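Local structure of proton-dependent oligopeptide transporter family protein (Xanthomonas campestris, 6EI3) at residues F150-A155 with L334-V339; R365-G370 with L488-Y493; E46-L51 with L450-V455. The protein probably carries short peptides across the bacterial membrane together with protons, as in other POT family members of the major facilitator superfamily. One frame throughout, in Å; residues are numbered along the deposited sequence.

Interaction 1 (F150-A155 with L334-V339); sequences FGSLFA and LNPLLV. With 78M ((2S)-2,3-dihydroxypropyl(7Z)-pentadec-7-enoate), chain K.
Pro336 brings the one ring that meets the other segment. Its CG lies 3.5 Å from the backbone N of Leu153 and 3.6 Å from OG of Ser152. On 150-155 itself, Phe150 O lies over one face of the Phe154 ring, nearer its border than its middle. Leu153 and Leu337 supply the other apolar contact. Leu153 CB sits beside Pro336 CG. Leu153 CG is anti to the backbone N (chi1 -156°), which sends Leu153 CD1 to Leu337 CB at 3.8 Å. The other branch, Leu153 CD2, meets lipid carbon C15 of 78M chain K at 3.8 Å. Leu337 CD2 touches the same carbon, so the acyl chain ends between two leucines. Further along this chain, Leu334 CD2 packs on C10. Pro336 is in the first turn of helix 334-357, where a missing N-H costs no helix bond. Beside it, Asn335 ND2 is hydrogen-bonded to Glu410 and Thr407. The axes of the two segments approach to 8.2 Å, their directions 147° apart. This near-antiparallel pairing of an early and a late membrane helix is consistent with the interface between the two halves of the major facilitator fold.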
loop_
_atom_site.group_PDB
_atom_site.type_symbol
_atom_site.label_atom_id
_atom_site.label_comp_id
_atom_site.label_asym_id
_atom_site.label_seq_id
_atom_site.Cartn_x
_atom_site.Cartn_y
_atom_site.Cartn_z
ATOM N N PHE A 150 12.142 11.867 5.115
ATOM C CA PHE A 150 13.576 11.907 5.387
ATOM C C PHE A 150 14.118 10.528 5.786
ATOM O O PHE A 150 15.190 10.160 5.323
ATOM C CB PHE A 150 13.964 13.004 6.388
ATOM C CG PHE A 150 14.090 14.355 5.724
ATOM C CD1 PHE A 150 15.142 14.629 4.857
ATOM C CD2 PHE A 150 13.144 15.344 5.944
ATOM C CE1 PHE A 150 15.251 15.869 4.233
ATOM C CE2 PHE A 150 13.265 16.594 5.335
ATOM C CZ PHE A 150 14.307 16.842 4.472
ATOM N N GLY A 151 13.337 9.758 6.540
ATOM C CA GLY A 151 13.696 8.397 6.936
ATOM C C GLY A 151 13.803 7.452 5.745
ATOM O O GLY A 151 14.751 6.673 5.657
ATOM N N SER A 152 12.842 7.538 4.802
ATOM C CA SER A 152 12.818 6.749 3.574
ATOM C C SER A 152 13.992 7.173 2.657
ATOM O O SER A 152 14.652 6.319 2.066
ATOM C CB SER A 152 11.484 6.942 2.846
ATOM O OG SER A 152 11.529 6.385 1.543
ATOM N N LEU A 153 14.229 8.483 2.527
ATOM C CA LEU A 153 15.320 9.006 1.701
ATOM C C LEU A 153 16.681 8.513 2.205
ATOM O O LEU A 153 17.476 7.996 1.415
ATOM C CB LEU A 153 15.280 10.551 1.659
ATOM C CG LEU A 153 15.940 11.247 0.442
ATOM C CD1 LEU A 153 15.419 12.665 0.291
ATOM C CD2 LEU A 153 17.423 11.358 0.612
ATOM N N PHE A 154 16.950 8.689 3.514
ATOM C CA PHE A 154 18.225 8.287 4.115
ATOM C C PHE A 154 18.408 6.772 4.096
ATOM O O PHE A 154 19.504 6.308 3.786
ATOM C CB PHE A 154 18.392 8.850 5.544
ATOM C CG PHE A 154 18.305 10.350 5.702
ATOM C CD1 PHE A 154 18.772 11.202 4.705
ATOM C CD2 PHE A 154 17.809 10.915 6.875
ATOM C CE1 PHE A 154 18.674 12.591 4.848
ATOM C CE2 PHE A 154 17.741 12.304 7.030
ATOM C CZ PHE A 154 18.168 13.131 6.012
ATOM N N ALA A 155 17.330 6.007 4.399
ATOM C CA ALA A 155 17.358 4.543 4.367
ATOM C C ALA A 155 17.719 4.049 2.963
ATOM O O ALA A 155 18.510 3.128 2.839
ATOM C CB ALA A 155 16.019 3.972 4.786
ATOM N N LEU A 334 14.901 8.821 -4.699
ATOM C CA LEU A 334 14.277 9.862 -5.515
ATOM C C LEU A 334 12.811 10.036 -5.212
ATOM O O LEU A 334 12.307 11.140 -5.343
ATOM C CB LEU A 334 14.452 9.611 -7.017
ATOM C CG LEU A 334 15.843 9.789 -7.605
ATOM C CD1 LEU A 334 15.839 9.336 -9.049
ATOM C CD2 LEU A 334 16.308 11.249 -7.536
ATOM N N ASN A 335 12.124 8.965 -4.803
ATOM C CA ASN A 335 10.708 9.066 -4.511
ATOM C C ASN A 335 10.409 10.034 -3.339
ATOM O O ASN A 335 9.727 11.035 -3.598
ATOM C CB ASN A 335 10.086 7.703 -4.329
ATOM C CG ASN A 335 8.650 7.787 -3.929
ATOM O OD1 ASN A 335 8.282 7.376 -2.839
ATOM N ND2 ASN A 335 7.815 8.351 -4.797
ATOM N N PRO A 336 10.948 9.842 -2.099
ATOM C CA PRO A 336 10.667 10.814 -1.019
ATOM C C PRO A 336 11.216 12.216 -1.300
ATOM O O PRO A 336 10.587 13.193 -0.884
ATOM C CB PRO A 336 11.317 10.174 0.213
ATOM C CG PRO A 336 12.401 9.289 -0.342
ATOM C CD PRO A 336 11.768 8.717 -1.584
ATOM N N LEU A 337 12.343 12.336 -2.046
ATOM C CA LEU A 337 12.860 13.660 -2.419
ATOM C C LEU A 337 11.821 14.374 -3.295
ATOM O O LEU A 337 11.521 15.543 -3.068
ATOM C CB LEU A 337 14.205 13.569 -3.179
ATOM C CG LEU A 337 14.705 14.896 -3.795
ATOM C CD1 LEU A 337 15.118 15.891 -2.729
ATOM C CD2 LEU A 337 15.835 14.676 -4.800
ATOM N N LEU A 338 11.276 13.654 -4.293
ATOM C CA LEU A 338 10.300 14.217 -5.217
ATOM C C LEU A 338 8.942 14.476 -4.554
ATOM O O LEU A 338 8.269 15.430 -4.919
ATOM C CB LEU A 338 10.180 13.368 -6.494
ATOM C CG LEU A 338 11.334 13.484 -7.477
ATOM C CD1 LEU A 338 11.411 12.247 -8.356
ATOM C CD2 LEU A 338 11.230 14.755 -8.319
ATOM N N VAL A 339 8.556 13.675 -3.558
ATOM C CA VAL A 339 7.315 13.919 -2.817
ATOM C C VAL A 339 7.490 15.294 -2.096
ATOM O O VAL A 339 6.599 16.148 -2.153
ATOM C CB VAL A 339 6.993 12.793 -1.786
ATOM C CG1 VAL A 339 5.901 13.235 -0.797
ATOM C CG2 VAL A 339 6.591 11.489 -2.472
HETATM O O21 78M K . 25.184 11.054 -16.677
HETATM C C20 78M K . 26.104 11.803 -15.899
HETATM C C18 78M K . 25.765 11.710 -14.430
HETATM O O19 78M K . 24.444 12.214 -14.195
HETATM C C17 78M K . 26.765 12.429 -13.551
HETATM O O2 78M K . 26.448 11.947 -12.223
HETATM C C1 78M K . 27.392 11.298 -11.526
HETATM O O1 78M K . 28.557 11.267 -11.824
HETATM C C2 78M K . 26.796 10.581 -10.352
HETATM C C3 78M K . 26.133 9.281 -10.773
HETATM C C4 78M K . 25.273 8.671 -9.683
HETATM C C5 78M K . 24.116 7.834 -10.217
HETATM C C6 78M K . 22.960 8.643 -10.820
HETATM C C7 78M K . 22.227 9.404 -9.767
HETATM C C8 78M K . 21.022 9.922 -9.844
HETATM C C9 78M K . 20.333 10.663 -8.744
HETATM C C10 78M K . 19.636 9.711 -7.762
HETATM C C11 78M K . 20.443 9.307 -6.528
HETATM C C12 78M K . 20.423 10.306 -5.377
HETATM C C13 78M K . 19.056 10.510 -4.738
HETATM C C15 78M K . 17.631 11.856 -3.166
HETATM C C14 78M K . 18.996 11.681 -3.777
#

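Interaction 2 (R365-G370 with L488-Y493); sequences RRMTSG and LAFGLY. With 78M ((2S)-2,3-dihydroxypropyl(7Z)-pentadec-7-enoate), chain J; 78M ((2S)-2,3-dihydroxypropyl(7Z)-pentadec-7-enoate), chain C; 78M ((2S)-2,3-dihydroxypropyl(7Z)-pentadec-7-enoate), chain O.
Met367 and Thr368 face Phe490 and Gly491 across two antiparallel membrane helices of the major facilitator fold. The axes of the two segments run at 165° to each other and come within 9.0 Å. Thr368 and Gly491 form the closest CA pair.

The apolar packing centres on Phe490. Its CG is anti to the backbone N (chi1 -170°), which places the ring against Met367 and Thr368. Met367 CB lies 3.5 Å from Phe490 CZ, in an oblique approach. The methionine bends at chi3, and CE returns to the same end of the ring. Met367 SD is 5.2 Å from the centroid of the Phe490 ring, an oblique Met-aromatic contact. Val299 of helix 281-306 touches both side chains.

Thr368 meets the same ring differently. Thr368 OG1 sits at the ring edge, near its plane, 3.2 Å from Phe490 CD1. This oxygen is hydrogen-bonded to Leu364 O, within its own helix. The methyl Thr368 CG2 touches Gly491 CA at 3.9 Å.

Within helix 363-389, Ser369 N and OG both bond to Arg365 O, which they reach from opposite faces of the carbonyl plane. Arg365 also makes a cation-pi contact with Trp359, which lies before this helix.

Three lipids line the pair. 78M chain J runs along Arg365 CG, Thr368 and Ser369. 78M chain C lies against Thr368 CG2, Leu488 CD1 and Gly491. Gly491 has no side chain, and the ester carbonyl oxygen O1 of 78M chain C comes to 3.1 Å from Gly491 C. 78M chain O meets Tyr493, which does not touch 365-370. Its O21 lies in the plane of the Tyr493 ring, at the edge, and is hydrogen-bonded to Tyr493 OH at 2.7 Å.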
loop_
_atom_site.group_PDB
_atom_site.type_symbol
_atom_site.label_atom_id
_atom_site.label_comp_id
_atom_site.label_asym_id
_atom_site.label_seq_id
_atom_site.Cartn_x
_atom_site.Cartn_y
_atom_site.Cartn_z
ATOM N N ARG A 365 -10.270 14.864 -10.564
ATOM C CA ARG A 365 -9.430 15.216 -11.717
ATOM C C ARG A 365 -7.980 14.913 -11.395
ATOM O O ARG A 365 -7.260 14.409 -12.253
ATOM C CB ARG A 365 -9.570 16.700 -12.109
ATOM C CG ARG A 365 -10.652 16.945 -13.153
ATOM C CD ARG A 365 -10.933 18.425 -13.298
ATOM N NE ARG A 365 -11.784 18.705 -14.455
ATOM C CZ ARG A 365 -12.165 19.921 -14.826
ATOM N NH1 ARG A 365 -11.757 20.987 -14.148
ATOM N NH2 ARG A 365 -12.943 20.082 -15.884
ATOM N N ARG A 366 -7.553 15.216 -10.160
ATOM C CA ARG A 366 -6.192 14.930 -9.695
ATOM C C ARG A 366 -5.971 13.418 -9.733
ATOM O O ARG A 366 -4.961 12.962 -10.250
ATOM C CB ARG A 366 -5.984 15.432 -8.258
ATOM C CG ARG A 366 -5.897 16.956 -8.110
ATOM C CD ARG A 366 -5.712 17.327 -6.635
ATOM N NE ARG A 366 -6.122 18.700 -6.382
ATOM C CZ ARG A 366 -5.952 19.339 -5.228
ATOM N NH1 ARG A 366 -5.375 18.727 -4.202
ATOM N NH2 ARG A 366 -6.347 20.599 -5.094
ATOM N N MET A 367 -6.944 12.644 -9.224
ATOM C CA MET A 367 -6.826 11.195 -9.169
ATOM C C MET A 367 -6.744 10.550 -10.558
ATOM O O MET A 367 -5.835 9.752 -10.783
ATOM C CB MET A 367 -7.928 10.595 -8.313
ATOM C CG MET A 367 -7.748 10.902 -6.818
ATOM S SD MET A 367 -9.151 10.316 -5.849
ATOM C CE MET A 367 -8.717 8.563 -5.703
ATOM N N THR A 368 -7.619 10.965 -11.507
ATOM C CA THR A 368 -7.605 10.458 -12.893
ATOM C C THR A 368 -6.238 10.752 -13.527
ATOM O O THR A 368 -5.610 9.844 -14.086
ATOM C CB THR A 368 -8.742 11.135 -13.716
ATOM O OG1 THR A 368 -9.978 11.027 -13.004
ATOM C CG2 THR A 368 -8.887 10.541 -15.111
ATOM N N SER A 369 -5.774 12.029 -13.405
ATOM C CA SER A 369 -4.494 12.510 -13.933
ATOM C C SER A 369 -3.330 11.749 -13.321
ATOM O O SER A 369 -2.363 11.469 -14.019
ATOM C CB SER A 369 -4.329 14.005 -13.673
ATOM O OG SER A 369 -5.366 14.765 -14.274
ATOM N N GLY A 370 -3.452 11.409 -12.041
ATOM C CA GLY A 370 -2.450 10.677 -11.278
ATOM C C GLY A 370 -2.227 9.265 -11.783
ATOM O O GLY A 370 -1.081 8.828 -11.879
ATOM N N LEU A 488 -8.815 5.643 -17.670
ATOM C CA LEU A 488 -10.023 5.770 -18.471
ATOM C C LEU A 488 -11.245 5.300 -17.672
ATOM O O LEU A 488 -12.223 6.034 -17.613
ATOM C CB LEU A 488 -9.889 5.012 -19.826
ATOM C CG LEU A 488 -11.147 4.971 -20.714
ATOM C CD1 LEU A 488 -11.525 6.357 -21.225
ATOM C CD2 LEU A 488 -10.973 3.993 -21.882
ATOM N N ALA A 489 -11.177 4.105 -17.038
ATOM C CA ALA A 489 -12.298 3.555 -16.253
ATOM C C ALA A 489 -12.588 4.453 -15.051
ATOM O O ALA A 489 -13.743 4.792 -14.816
ATOM C CB ALA A 489 -12.000 2.131 -15.810
ATOM N N PHE A 490 -11.534 4.913 -14.352
ATOM C CA PHE A 490 -11.670 5.849 -13.230
ATOM C C PHE A 490 -12.397 7.132 -13.675
ATOM O O PHE A 490 -13.342 7.550 -13.027
ATOM C CB PHE A 490 -10.294 6.202 -12.622
ATOM C CG PHE A 490 -10.382 6.959 -11.313
ATOM C CD1 PHE A 490 -10.586 8.333 -11.297
ATOM C CD2 PHE A 490 -10.260 6.295 -10.101
ATOM C CE1 PHE A 490 -10.700 9.027 -10.086
ATOM C CE2 PHE A 490 -10.357 6.988 -8.891
ATOM C CZ PHE A 490 -10.567 8.353 -8.893
ATOM N N GLY A 491 -11.936 7.731 -14.763
ATOM C CA GLY A 491 -12.474 8.978 -15.302
ATOM C C GLY A 491 -13.935 8.912 -15.679
ATOM O O GLY A 491 -14.673 9.888 -15.473
ATOM N N LEU A 492 -14.364 7.760 -16.241
ATOM C CA LEU A 492 -15.762 7.571 -16.643
ATOM C C LEU A 492 -16.647 7.418 -15.410
ATOM O O LEU A 492 -17.750 7.955 -15.384
ATOM C CB LEU A 492 -15.920 6.389 -17.618
ATOM C CG LEU A 492 -15.264 6.564 -19.011
ATOM C CD1 LEU A 492 -15.071 5.214 -19.695
ATOM C CD2 LEU A 492 -16.086 7.483 -19.910
ATOM N N TYR A 493 -16.135 6.740 -14.369
ATOM C CA TYR A 493 -16.844 6.585 -13.097
ATOM C C TYR A 493 -16.931 7.960 -12.376
ATOM O O TYR A 493 -18.006 8.344 -11.921
ATOM C CB TYR A 493 -16.171 5.527 -12.194
ATOM C CG TYR A 493 -16.950 5.294 -10.917
ATOM C CD1 TYR A 493 -18.084 4.479 -10.905
ATOM C CD2 TYR A 493 -16.629 5.979 -9.747
ATOM C CE1 TYR A 493 -18.843 4.313 -9.745
ATOM C CE2 TYR A 493 -17.383 5.825 -8.585
ATOM C CZ TYR A 493 -18.472 4.972 -8.581
ATOM O OH TYR A 493 -19.194 4.825 -7.424
HETATM O O21 78M J . -17.965 17.817 -13.288
HETATM C C20 78M J . -17.428 16.588 -12.820
HETATM C C18 78M J . -16.385 16.053 -13.773
HETATM O O19 78M J . -16.954 15.905 -15.079
HETATM C C17 78M J . -15.798 14.743 -13.305
HETATM O O2 78M J . -14.811 14.351 -14.290
HETATM C C1 78M J . -13.638 13.881 -13.847
HETATM O O1 78M J . -13.318 13.855 -12.687
HETATM C C2 78M J . -12.784 13.389 -14.983
HETATM C C3 78M J . -11.313 13.744 -14.827
HETATM C C4 78M J . -10.540 13.747 -16.129
HETATM C C5 78M J . -9.196 14.438 -15.999
HETATM C C6 78M J . -8.293 14.305 -17.222
HETATM C C7 78M J . -7.066 15.163 -17.096
HETATM C C8 78M J . -5.888 15.014 -17.697
HETATM C C9 78M J . -5.467 13.940 -18.664
HETATM C C10 78M J . -4.564 12.877 -18.030
HETATM C C11 78M J . -3.083 13.257 -17.896
HETATM C C12 78M J . -2.228 13.100 -19.155
HETATM C C13 78M J . -2.082 11.672 -19.668
HETATM C C15 78M J . -1.630 10.183 -21.651
HETATM C C14 78M J . -1.446 11.551 -21.038
HETATM O O21 78M C . -14.366 16.629 -17.603
HETATM C C20 78M C . -14.724 15.252 -17.597
HETATM C C18 78M C . -13.867 14.464 -18.560
HETATM O O19 78M C . -14.075 14.942 -19.893
HETATM C C17 78M C . -14.138 12.979 -18.505
HETATM O O2 78M C . -13.156 12.399 -19.397
HETATM C C1 78M C . -12.768 11.134 -19.191
HETATM O O1 78M C . -13.182 10.440 -18.301
HETATM C C2 78M C . -11.770 10.697 -20.223
HETATM C C3 78M C . -10.671 9.783 -19.697
HETATM C C4 78M C . -9.665 10.493 -18.798
HETATM C C5 78M C . -8.218 10.449 -19.275
HETATM C C6 78M C . -7.563 9.072 -19.197
HETATM C C7 78M C . -6.128 9.078 -19.624
HETATM C C8 78M C . -5.608 8.579 -20.736
HETATM C C9 78M C . -6.335 7.906 -21.866
HETATM C C10 78M C . -6.171 6.391 -21.859
HETATM C C11 78M C . -6.984 5.674 -22.931
HETATM C C12 78M C . -6.872 4.150 -22.910
HETATM C C13 78M C . -5.626 3.576 -23.581
HETATM C C15 78M C . -4.137 1.563 -23.921
HETATM C C14 78M C . -5.473 2.072 -23.430
HETATM O O21 78M O . -21.589 3.643 -7.961
HETATM C C20 78M O . -21.720 2.777 -6.844
HETATM C C18 78M O . -21.446 1.342 -7.229
HETATM O O19 78M O . -22.344 0.929 -8.261
HETATM C C17 78M O . -21.551 0.401 -6.055
HETATM O O2 78M O . -20.841 -0.799 -6.443
HETATM C C1 78M O . -20.516 -1.677 -5.487
HETATM O O1 78M O . -20.914 -1.617 -4.351
HETATM C C2 78M O . -19.585 -2.731 -6.010
HETATM C C3 78M O . -18.228 -2.730 -5.319
HETATM C C4 78M O . -17.071 -2.971 -6.279
HETATM C C5 78M O . -16.302 -4.261 -6.044
HETATM C C6 78M O . -15.279 -4.203 -4.902
HETATM C C7 78M O . -13.875 -4.103 -5.404
HETATM C C8 78M O . -12.941 -5.037 -5.340
HETATM C C9 78M O . -11.536 -4.919 -5.855
HETATM C C10 78M O . -11.442 -5.347 -7.323
HETATM C C11 78M O . -10.662 -4.396 -8.213
HETATM C C12 78M O . -11.159 -4.376 -9.653
HETATM C C13 78M O . -10.528 -3.322 -10.554
HETATM C C15 78M O . -8.720 -2.777 -12.213
HETATM C C14 78M O . -9.159 -3.685 -11.099
#

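Interaction 3 (E46-L51 with L450-V455); sequences EAKHIL and LSNVAV. With 78M ((2S)-2,3-dihydroxypropyl(7Z)-pentadec-7-enoate), chain G.
Asn452 reaches between Lys48 and His49 and carries this whole contact from its side. It joins helix 430-456 to helix 40-60, two membrane helices of the major facilitator fold whose touching segments are 399 residues apart in the chain. Asn452 was modelled in two conformers, so the details hold for one of them.

The closer part is around the amide nitrogen. Asn452 ND2 is 3.6 Å from both Lys48 CB and His49 N. These are packing contacts, not hydrogen bonds. His49 CG is anti to its backbone N (chi1 -156°), which puts ND1 of the His49 ring 4.0 Å from Asn452 ND2. The amide nitrogen sits at the edge of that ring, near its plane. The amide and imidazole planes are 26° apart. The His49 side chain also packs on Ile250 of helix 248-270.

Elsewhere the helices are loosely joined. The nearest CA atoms, of His49 and Asn452, are 7.4 Å apart. Ile50 meets lipid instead: Ile50 CG1 lies 3.2 Å from O1 of 78M chain G. Glu46 leaves its backbone away from 450-455, and its carboxylate accepts from the backbone N of Gln36 and of Glu37.

A water bridges Lys48 and Asn452 on the amide oxygen side. The Lys48 chain is extended beyond CG and passes Asn452 OD1 with CD. Lys48 NZ donates to the water at 2.8 Å, and the water donates to Asn452 OD1 at 3.1 Å.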
loop_
_atom_site.group_PDB
_atom_site.type_symbol
_atom_site.label_atom_id
_atom_site.label_comp_id
_atom_site.label_asym_id
_atom_site.label_seq_id
_atom_site.Cartn_x
_atom_site.Cartn_y
_atom_site.Cartn_z
ATOM N N GLU A 46 10.683 -14.572 -9.493
ATOM C CA GLU A 46 10.730 -15.092 -8.133
ATOM C C GLU A 46 11.038 -13.996 -7.112
ATOM O O GLU A 46 10.369 -13.946 -6.082
ATOM C CB GLU A 46 11.708 -16.253 -8.016
ATOM C CG GLU A 46 11.598 -17.009 -6.698
ATOM C CD GLU A 46 12.594 -18.135 -6.524
ATOM O OE1 GLU A 46 13.446 -18.332 -7.418
ATOM O OE2 GLU A 46 12.508 -18.840 -5.497
ATOM N N ALA A 47 12.014 -13.101 -7.401
ATOM C CA ALA A 47 12.345 -12.008 -6.482
ATOM C C ALA A 47 11.167 -11.054 -6.357
ATOM O O ALA A 47 10.845 -10.665 -5.241
ATOM C CB ALA A 47 13.601 -11.264 -6.933
ATOM N N LYS A 48 10.456 -10.757 -7.482
ATOM C CA LYS A 48 9.262 -9.884 -7.469
ATOM C C LYS A 48 8.152 -10.553 -6.636
ATOM O O LYS A 48 7.464 -9.880 -5.871
ATOM C CB LYS A 48 8.724 -9.658 -8.884
ATOM C CG LYS A 48 9.574 -8.763 -9.752
ATOM C CD LYS A 48 8.948 -8.690 -11.132
ATOM C CE LYS A 48 9.911 -8.139 -12.142
ATOM N NZ LYS A 48 9.258 -8.017 -13.474
ATOM N N HIS A 49 7.996 -11.881 -6.796
ATOM C CA HIS A 49 6.973 -12.659 -6.104
ATOM C C HIS A 49 7.105 -12.505 -4.613
ATOM O O HIS A 49 6.115 -12.219 -3.965
ATOM C CB HIS A 49 7.007 -14.141 -6.510
ATOM C CG HIS A 49 5.690 -14.807 -6.293
ATOM N ND1 HIS A 49 4.673 -14.732 -7.243
ATOM C CD2 HIS A 49 5.220 -15.441 -5.195
ATOM C CE1 HIS A 49 3.641 -15.362 -6.708
ATOM N NE2 HIS A 49 3.918 -15.791 -5.471
ATOM N N ILE A 50 8.340 -12.623 -4.080
ATOM C CA ILE A 50 8.628 -12.461 -2.660
ATOM C C ILE A 50 8.330 -11.025 -2.156
ATOM O O ILE A 50 7.691 -10.859 -1.113
ATOM C CB ILE A 50 10.091 -12.910 -2.361
ATOM C CG1 ILE A 50 10.275 -14.413 -2.660
ATOM C CG2 ILE A 50 10.487 -12.586 -0.902
ATOM C CD1 ILE A 50 11.726 -14.860 -2.946
ATOM N N LEU A 51 8.846 -10.004 -2.856
ATOM C CA LEU A 51 8.671 -8.595 -2.474
ATOM C C LEU A 51 7.181 -8.218 -2.439
ATOM O O LEU A 51 6.702 -7.627 -1.466
ATOM C CB LEU A 51 9.454 -7.712 -3.485
ATOM C CG LEU A 51 9.547 -6.166 -3.297
ATOM C CD1 LEU A 51 8.275 -5.441 -3.778
ATOM C CD2 LEU A 51 9.952 -5.753 -1.884
ATOM N N LEU A 450 -0.144 -11.681 -10.153
ATOM C CA LEU A 450 -0.903 -12.311 -11.244
ATOM C C LEU A 450 -0.210 -12.173 -12.586
ATOM O O LEU A 450 -0.222 -13.119 -13.371
ATOM C CB LEU A 450 -2.347 -11.796 -11.312
ATOM C CG LEU A 450 -3.330 -12.437 -10.320
ATOM C CD1 LEU A 450 -4.734 -11.833 -10.468
ATOM C CD2 LEU A 450 -3.395 -13.968 -10.483
ATOM N N SER A 451 0.424 -11.004 -12.839
ATOM C CA SER A 451 1.180 -10.766 -14.078
ATOM C C SER A 451 2.409 -11.691 -14.196
ATOM O O SER A 451 2.725 -12.095 -15.313
ATOM C CB SER A 451 1.587 -9.306 -14.220
ATOM O OG SER A 451 2.678 -8.994 -13.366
ATOM N N ASN A 452 3.065 -12.020 -13.053
ATOM C CA ASN A 452 4.226 -12.917 -12.947
ATOM C C ASN A 452 3.876 -14.326 -13.385
ATOM O O ASN A 452 4.711 -15.009 -13.973
ATOM C CB ASN A 452 4.725 -12.993 -11.491
ATOM C CG ASN A 452 5.880 -12.091 -11.132
ATOM O OD1 ASN A 452 6.541 -11.496 -11.996
ATOM N ND2 ASN A 452 6.146 -11.991 -9.826
ATOM N N VAL A 453 2.661 -14.776 -13.037
ATOM C CA VAL A 453 2.146 -16.116 -13.331
ATOM C C VAL A 453 1.800 -16.175 -14.823
ATOM O O VAL A 453 2.215 -17.114 -15.504
ATOM C CB VAL A 453 0.931 -16.476 -12.427
ATOM C CG1 VAL A 453 0.233 -17.747 -12.912
ATOM C CG2 VAL A 453 1.360 -16.623 -10.969
ATOM N N ALA A 454 1.081 -15.146 -15.324
ATOM C CA ALA A 454 0.659 -15.028 -16.717
ATOM C C ALA A 454 1.826 -15.126 -17.707
ATOM O O ALA A 454 1.707 -15.869 -18.671
ATOM C CB ALA A 454 -0.123 -13.743 -16.935
ATOM N N VAL A 455 2.956 -14.420 -17.452
ATOM C CA VAL A 455 4.137 -14.464 -18.339
ATOM C C VAL A 455 4.875 -15.812 -18.285
ATOM O O VAL A 455 5.516 -16.188 -19.266
ATOM C CB VAL A 455 5.126 -13.280 -18.152
ATOM C CG1 VAL A 455 4.496 -11.963 -18.581
ATOM C CG2 VAL A 455 5.664 -13.203 -16.725
HETATM O O21 78M G . 7.397 -19.256 -6.084
HETATM C C20 78M G . 7.630 -19.795 -4.788
HETATM C C18 78M G . 7.996 -18.699 -3.813
HETATM O O19 78M G . 9.329 -18.244 -4.056
HETATM C C17 78M G . 7.859 -19.124 -2.367
HETATM O O2 78M G . 7.109 -18.086 -1.684
HETATM C C1 78M G . 7.784 -17.107 -1.066
HETATM O O1 78M G . 8.971 -16.953 -1.148
HETATM C C2 78M G . 6.862 -16.215 -0.292
HETATM C C3 78M G . 7.467 -15.635 0.978
HETATM C C4 78M G . 6.911 -14.259 1.277
HETATM C C5 78M G . 7.076 -13.799 2.709
HETATM C C6 78M G . 6.114 -12.680 3.100
HETATM C C7 78M G . 4.763 -13.182 3.500
HETATM C C8 78M G . 3.746 -12.451 3.915
HETATM C C9 78M G . 2.405 -12.965 4.337
HETATM C C10 78M G . 1.338 -12.836 3.259
HETATM C C11 78M G . -0.085 -12.924 3.790
HETATM C C12 78M G . -1.124 -12.772 2.703
HETATM C C13 78M G . -2.543 -12.535 3.179
HETATM C C15 78M G . -4.929 -12.142 2.446
HETATM C C14 78M G . -3.479 -12.186 2.042
HETATM O O HOH W 1 8.931 -10.723 -13.883
#

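Overall arrangement
The three contacts are spread through one all-helical chain. Their centres are 26 to 27 Å apart, and none touches another. The nearest atoms are about 11 Å apart between interactions 1 and 2, about 13 Å between 1 and 3, and about 17 Å between 2 and 3. Interaction 3 spans the longest range and encloses interaction 1 along the sequence. Interaction 2 follows interaction 1, and its segments alternate with those of interaction 3. Helices 334-357 and 363-389 are consecutive and link interactions 1 and 2. Interactions 1 and 3 probably join the two helical halves of the transporter at separate places. Interaction 2 is packing within the later half.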